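PDB 3OVG: phospho-furanose lactonase from Mycoplasma synoviae, which hydrolyses D-xylono-1,4-lactone 5-phosphate and L-arabino-1,4-lactone 5-phosphate, along with carboxy 1,4-lactones, using two zinc ions per subunit. Local coordinates for residues 66-71 against 95-100; 76-81 against 132-137. One frame throughout, in Å; residues are numbered along the deposited sequence.

Contact 1. Residues 66-71 against 95-100; sequences IVTMDP and VIMSTG
Thr68 and Met97 meet on one face of two neighbouring parallel strands of the (beta/alpha)8 (TIM) barrel, while Val67 and Ile96 pack on the other, CG1 to CG2 at 4.1 Å. Beta-branched residues suit such strands. Between them, Ile96 N donates to Ile66 O at 3.2 Å, and Ile96 O receives Thr68 N at 2.9 Å.

Met97, present as selenomethionine, can be traced outward. Its CB is 4.2 Å from Thr68 OG1. Because chi1 (-73°) sets CG beside the backbone N, CG comes closer, 3.5 Å from that same hydroxyl oxygen. SE then lies beside Thr81 and Met134, and a bend at chi3 turns CE onto Arg76; a flexible, unbranched chain fills such an irregular, mixed surface well.

Beyond Thr68 the ladder of direct backbone bonds gives way, with Met69 centring an inverse gamma turn, and a water bridges the two chains, accepting from Ser98 N at 2.8 Å and donating to Thr68 O and Asp70 O. Further on, Pro71 CB packs 3.3 Å from Gly100 O; Gly100 has backbone angles that would jam a CB against the preceding carbonyl.

Asp70 OD2 bonds to ND1 of His28, a zinc ligand, so the loop that follows strand 63-68 supplies a second-shell carboxylate that probably orients the imidazole and makes it more electron-rich.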
loop_
_atom_site.group_PDB
_atom_site.type_symbol
_atom_site.label_atom_id
_atom_site.label_comp_id
_atom_site.label_asym_id
_atom_site.label_seq_id
_atom_site.Cartn_x
_atom_site.Cartn_y
_atom_site.Cartn_z
ATOM N N ILE A 66 -5.182 -27.771 26.529
ATOM C CA ILE A 66 -4.800 -26.916 25.416
ATOM C C ILE A 66 -3.408 -26.345 25.617
ATOM O O ILE A 66 -3.122 -25.741 26.642
ATOM C CB ILE A 66 -5.855 -25.793 25.161
ATOM C CG1 ILE A 66 -7.149 -26.419 24.666
ATOM C CG2 ILE A 66 -5.348 -24.782 24.139
ATOM C CD1 ILE A 66 -8.354 -25.528 24.754
ATOM N N VAL A 67 -2.520 -26.581 24.650
ATOM C CA VAL A 67 -1.189 -25.977 24.674
ATOM C C VAL A 67 -1.199 -24.632 23.905
ATOM O O VAL A 67 -1.298 -24.593 22.680
ATOM C CB VAL A 67 -0.142 -26.921 24.047
ATOM C CG1 VAL A 67 1.287 -26.393 24.238
ATOM C CG2 VAL A 67 -0.290 -28.351 24.632
ATOM N N THR A 68 -1.052 -23.531 24.622
ATOM C CA THR A 68 -1.059 -22.235 23.978
ATOM C C THR A 68 0.358 -21.854 23.524
ATOM O O THR A 68 1.245 -21.617 24.341
ATOM C CB THR A 68 -1.686 -21.156 24.896
ATOM O OG1 THR A 68 -0.957 -21.089 26.121
ATOM C CG2 THR A 68 -3.144 -21.529 25.227
HETATM N N MSE A 69 0.558 -21.783 22.215
HETATM C CA MSE A 69 1.899 -21.660 21.660
HETATM C C MSE A 69 2.375 -20.202 21.402
HETATM O O MSE A 69 2.777 -19.861 20.300
HETATM C CB MSE A 69 2.016 -22.512 20.383
HETATM C CG MSE A 69 1.936 -24.049 20.650
HETATM SE SE MSE A 69 3.322 -24.692 21.914
HETATM C CE MSE A 69 4.911 -23.667 21.275
ATOM N N ASP A 70 2.335 -19.358 22.420
ATOM C CA ASP A 70 2.839 -18.000 22.251
ATOM C C ASP A 70 4.194 -17.814 22.948
ATOM O O ASP A 70 4.280 -17.902 24.165
ATOM C CB ASP A 70 1.833 -17.035 22.832
ATOM C CG ASP A 70 0.388 -17.425 22.477
ATOM O OD1 ASP A 70 -0.247 -18.154 23.288
ATOM O OD2 ASP A 70 -0.079 -17.003 21.394
ATOM N N PRO A 71 5.256 -17.571 22.179
ATOM C CA PRO A 71 6.527 -17.338 22.869
ATOM C C PRO A 71 6.444 -15.959 23.539
ATOM O O PRO A 71 5.608 -15.139 23.184
ATOM C CB PRO A 71 7.552 -17.286 21.732
ATOM C CG PRO A 71 6.746 -17.043 20.444
ATOM C CD PRO A 71 5.273 -17.128 20.775
ATOM N N VAL A 95 -3.915 -26.009 30.952
ATOM C CA VAL A 95 -3.185 -25.140 30.027
ATOM C C VAL A 95 -1.660 -25.299 30.157
ATOM O O VAL A 95 -1.087 -25.308 31.269
ATOM C CB VAL A 95 -3.562 -23.685 30.235
ATOM C CG1 VAL A 95 -2.741 -22.787 29.290
ATOM C CG2 VAL A 95 -5.079 -23.491 30.015
ATOM N N ILE A 96 -1.001 -25.449 29.015
ATOM C CA ILE A 96 0.445 -25.516 29.003
ATOM C C ILE A 96 0.917 -24.321 28.208
ATOM O O ILE A 96 0.465 -24.102 27.085
ATOM C CB ILE A 96 0.943 -26.813 28.385
ATOM C CG1 ILE A 96 0.571 -27.999 29.292
ATOM C CG2 ILE A 96 2.475 -26.738 28.156
ATOM C CD1 ILE A 96 1.003 -29.359 28.693
HETATM N N MSE A 97 1.799 -23.515 28.790
HETATM C CA MSE A 97 2.244 -22.320 28.093
HETATM C C MSE A 97 3.680 -22.488 27.612
HETATM O O MSE A 97 4.363 -23.415 28.049
HETATM C CB MSE A 97 2.098 -21.086 28.998
HETATM C CG MSE A 97 0.624 -20.674 29.162
HETATM SE SE MSE A 97 0.594 -19.006 30.226
HETATM C CE MSE A 97 1.011 -17.679 28.818
ATOM N N SER A 98 4.149 -21.563 26.765
ATOM C CA SER A 98 5.418 -21.763 26.072
ATOM C C SER A 98 6.462 -20.746 26.415
ATOM O O SER A 98 6.150 -19.562 26.659
ATOM C CB SER A 98 5.201 -21.742 24.570
ATOM O OG SER A 98 6.399 -22.057 23.881
ATOM N N THR A 99 7.717 -21.178 26.401
ATOM C CA THR A 99 8.797 -20.188 26.341
ATOM C C THR A 99 9.443 -20.172 24.925
ATOM O O THR A 99 8.865 -20.662 23.967
ATOM C CB THR A 99 9.851 -20.356 27.499
ATOM O OG1 THR A 99 10.800 -19.291 27.433
ATOM C CG2 THR A 99 10.620 -21.691 27.404
ATOM N N GLY A 100 10.593 -19.547 24.764
ATOM C CA GLY A 100 11.232 -19.545 23.461
ATOM C C GLY A 100 10.897 -18.418 22.488
ATOM O O GLY A 100 10.615 -17.297 22.879
HETATM O O HOH W 1 2.595 -19.320 26.020
#

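Contact 2. Residues 76-81 against 132-137; sequences RDVLKT and EGMDEY
Val78 and Met134 pack obliquely, Val78 CG2 lying 3.9 Å from Met134 CB and 3.7 Å from Asp135 O. A compact branched residue fits here, one methyl filling the angle between loop backbone and selenomethionine base. Farther out, SE of Met134 is anti to CB (chi2 174°) and sits 3.7 Å above one face of the Arg76 guanidinium, displaced toward the rim; methionine's polarisable thioether probably suits a flat cation in the native protein, and selenium takes the sulfur position here. At the guanidinium edge, Arg76 NH2 gives Asp135 O a weak, bent bond, while NH1 forms a salt bridge with Glu129.

Val78 opens helix 78-88 of a beta-alpha-beta unit, with Asp77 as its N-cap: Asp77 OD1 accepts from Lys80 N at 2.9 Å, and OD2 holds Lys80 NZ through its syn lone pair. Val78 N makes a weak bond to a water that donates to Glu136 O at 2.7 Å.

Glu136 runs extended beyond CG and crosses Leu79 at about a right angle, its OE2 3.9 Å from Leu79 CD2. The acid suits this partly exposed border: CG lies near Val78 CG1 and OE1 pairs with Lys145. Just before it, Asp135 OD1 accepts from Tyr137 N, an Asx turn.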
loop_
_atom_site.group_PDB
_atom_site.type_symbol
_atom_site.label_atom_id
_atom_site.label_comp_id
_atom_site.label_asym_id
_atom_site.label_seq_id
_atom_site.Cartn_x
_atom_site.Cartn_y
_atom_site.Cartn_z
ATOM N N ARG A 76 2.192 -13.257 24.041
ATOM C CA ARG A 76 1.943 -14.060 25.236
ATOM C C ARG A 76 1.468 -13.183 26.360
ATOM O O ARG A 76 2.033 -12.097 26.612
ATOM C CB ARG A 76 3.202 -14.819 25.667
ATOM C CG ARG A 76 2.929 -15.935 26.666
ATOM C CD ARG A 76 4.225 -16.638 27.167
ATOM N NE ARG A 76 4.980 -15.766 28.083
ATOM C CZ ARG A 76 6.138 -16.074 28.670
ATOM N NH1 ARG A 76 6.740 -17.249 28.424
ATOM N NH2 ARG A 76 6.716 -15.160 29.489
ATOM N N ASP A 77 0.449 -13.665 27.061
ATOM C CA ASP A 77 -0.124 -12.931 28.187
ATOM C C ASP A 77 -0.287 -13.922 29.343
ATOM O O ASP A 77 -1.243 -14.701 29.392
ATOM C CB ASP A 77 -1.449 -12.270 27.775
ATOM C CG ASP A 77 -2.036 -11.370 28.871
ATOM O OD1 ASP A 77 -1.766 -11.619 30.064
ATOM O OD2 ASP A 77 -2.795 -10.431 28.537
ATOM N N VAL A 78 0.669 -13.895 30.264
ATOM C CA VAL A 78 0.667 -14.804 31.409
ATOM C C VAL A 78 -0.541 -14.599 32.317
ATOM O O VAL A 78 -1.188 -15.547 32.741
ATOM C CB VAL A 78 1.975 -14.623 32.265
ATOM C CG1 VAL A 78 1.885 -15.367 33.585
ATOM C CG2 VAL A 78 3.162 -15.061 31.494
ATOM N N LEU A 79 -0.814 -13.354 32.676
ATOM C CA LEU A 79 -1.900 -13.079 33.615
ATOM C C LEU A 79 -3.258 -13.472 33.060
ATOM O O LEU A 79 -4.047 -14.135 33.717
ATOM C CB LEU A 79 -1.909 -11.598 34.003
ATOM C CG LEU A 79 -0.609 -11.232 34.726
ATOM C CD1 LEU A 79 -0.537 -9.727 35.001
ATOM C CD2 LEU A 79 -0.556 -11.979 36.002
ATOM N N LYS A 80 -3.570 -13.022 31.865
ATOM C CA LYS A 80 -4.867 -13.376 31.328
ATOM C C LYS A 80 -5.002 -14.887 31.059
ATOM O O LYS A 80 -6.061 -15.459 31.288
ATOM C CB LYS A 80 -5.177 -12.570 30.085
ATOM C CG LYS A 80 -5.476 -11.107 30.377
ATOM C CD LYS A 80 -6.065 -10.425 29.149
ATOM C CE LYS A 80 -5.946 -8.932 29.265
ATOM N NZ LYS A 80 -4.594 -8.564 29.850
ATOM N N THR A 81 -3.937 -15.532 30.583
ATOM C CA THR A 81 -4.000 -16.990 30.327
ATOM C C THR A 81 -4.211 -17.749 31.633
ATOM O O THR A 81 -4.955 -18.728 31.681
ATOM C CB THR A 81 -2.756 -17.477 29.594
ATOM O OG1 THR A 81 -2.656 -16.746 28.374
ATOM C CG2 THR A 81 -2.861 -18.976 29.259
ATOM N N GLU A 132 11.706 -21.835 36.996
ATOM C CA GLU A 132 11.384 -20.926 38.077
ATOM C C GLU A 132 9.995 -20.315 37.918
ATOM O O GLU A 132 9.165 -20.383 38.825
ATOM C CB GLU A 132 12.447 -19.838 38.174
ATOM C CG GLU A 132 13.806 -20.386 38.593
ATOM C CD GLU A 132 14.876 -19.321 38.518
ATOM O OE1 GLU A 132 14.653 -18.236 39.087
ATOM O OE2 GLU A 132 15.919 -19.558 37.882
ATOM N N GLY A 133 9.756 -19.711 36.761
ATOM C CA GLY A 133 8.464 -19.108 36.477
ATOM C C GLY A 133 8.540 -18.215 35.247
ATOM O O GLY A 133 9.575 -17.602 34.988
HETATM N N MSE A 134 7.445 -18.142 34.484
HETATM C CA MSE A 134 7.384 -17.200 33.375
HETATM C C MSE A 134 7.431 -15.748 33.831
HETATM O O MSE A 134 6.797 -15.374 34.808
HETATM C CB MSE A 134 6.132 -17.433 32.560
HETATM C CG MSE A 134 6.238 -18.724 31.760
HETATM SE SE MSE A 134 4.538 -19.112 30.860
HETATM C CE MSE A 134 3.514 -19.572 32.501
ATOM N N ASP A 135 8.160 -14.925 33.098
ATOM C CA ASP A 135 8.123 -13.468 33.334
ATOM C C ASP A 135 6.720 -12.932 32.994
ATOM O O ASP A 135 6.227 -13.088 31.855
ATOM C CB ASP A 135 9.217 -12.769 32.489
ATOM C CG ASP A 135 9.251 -11.241 32.678
ATOM O OD1 ASP A 135 8.655 -10.721 33.639
ATOM O OD2 ASP A 135 9.875 -10.568 31.840
ATOM N N GLU A 136 6.059 -12.320 33.969
ATOM C CA GLU A 136 4.766 -11.684 33.701
ATOM C C GLU A 136 4.901 -10.545 32.711
ATOM O O GLU A 136 3.906 -10.146 32.116
ATOM C CB GLU A 136 4.112 -11.158 34.987
ATOM C CG GLU A 136 3.699 -12.267 35.942
ATOM C CD GLU A 136 3.142 -11.740 37.264
ATOM O OE1 GLU A 136 3.182 -10.502 37.491
ATOM O OE2 GLU A 136 2.662 -12.581 38.065
ATOM N N TYR A 137 6.124 -10.007 32.559
ATOM C CA TYR A 137 6.398 -8.934 31.586
ATOM C C TYR A 137 6.910 -9.504 30.263
ATOM O O TYR A 137 7.319 -8.743 29.379
ATOM C CB TYR A 137 7.425 -7.943 32.111
ATOM C CG TYR A 137 7.046 -7.297 33.412
ATOM C CD1 TYR A 137 5.724 -7.061 33.724
ATOM C CD2 TYR A 137 8.019 -6.894 34.311
ATOM C CE1 TYR A 137 5.365 -6.447 34.919
ATOM C CE2 TYR A 137 7.671 -6.293 35.515
ATOM C CZ TYR A 137 6.350 -6.078 35.807
ATOM O OH TYR A 137 6.001 -5.470 36.985
HETATM O O HOH W 2 1.595 -11.314 31.287
#

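How the contacts relate
From the N terminus the order is 66-71, 76-81, 95-100 and 132-137, so the two contacts cross instead of nesting. Contact 1 closes a span of 23 residues that holds helix 78-88 and its connecting loops, setting strand 94-97 alongside strand 63-68. Contact 2 starts inside that span and closes a longer one of 50 residues, bringing the loop after helix 119-131 back onto the start of helix 78-88. Their centres lie 10 Å apart, and Arg76 joins them: its NH1 is 3.0 Å from Ser98 O, a probable hydrogen bond, and its CD packs on Asp70 O. Strand ends, helix start and outer loop are thereby tied together.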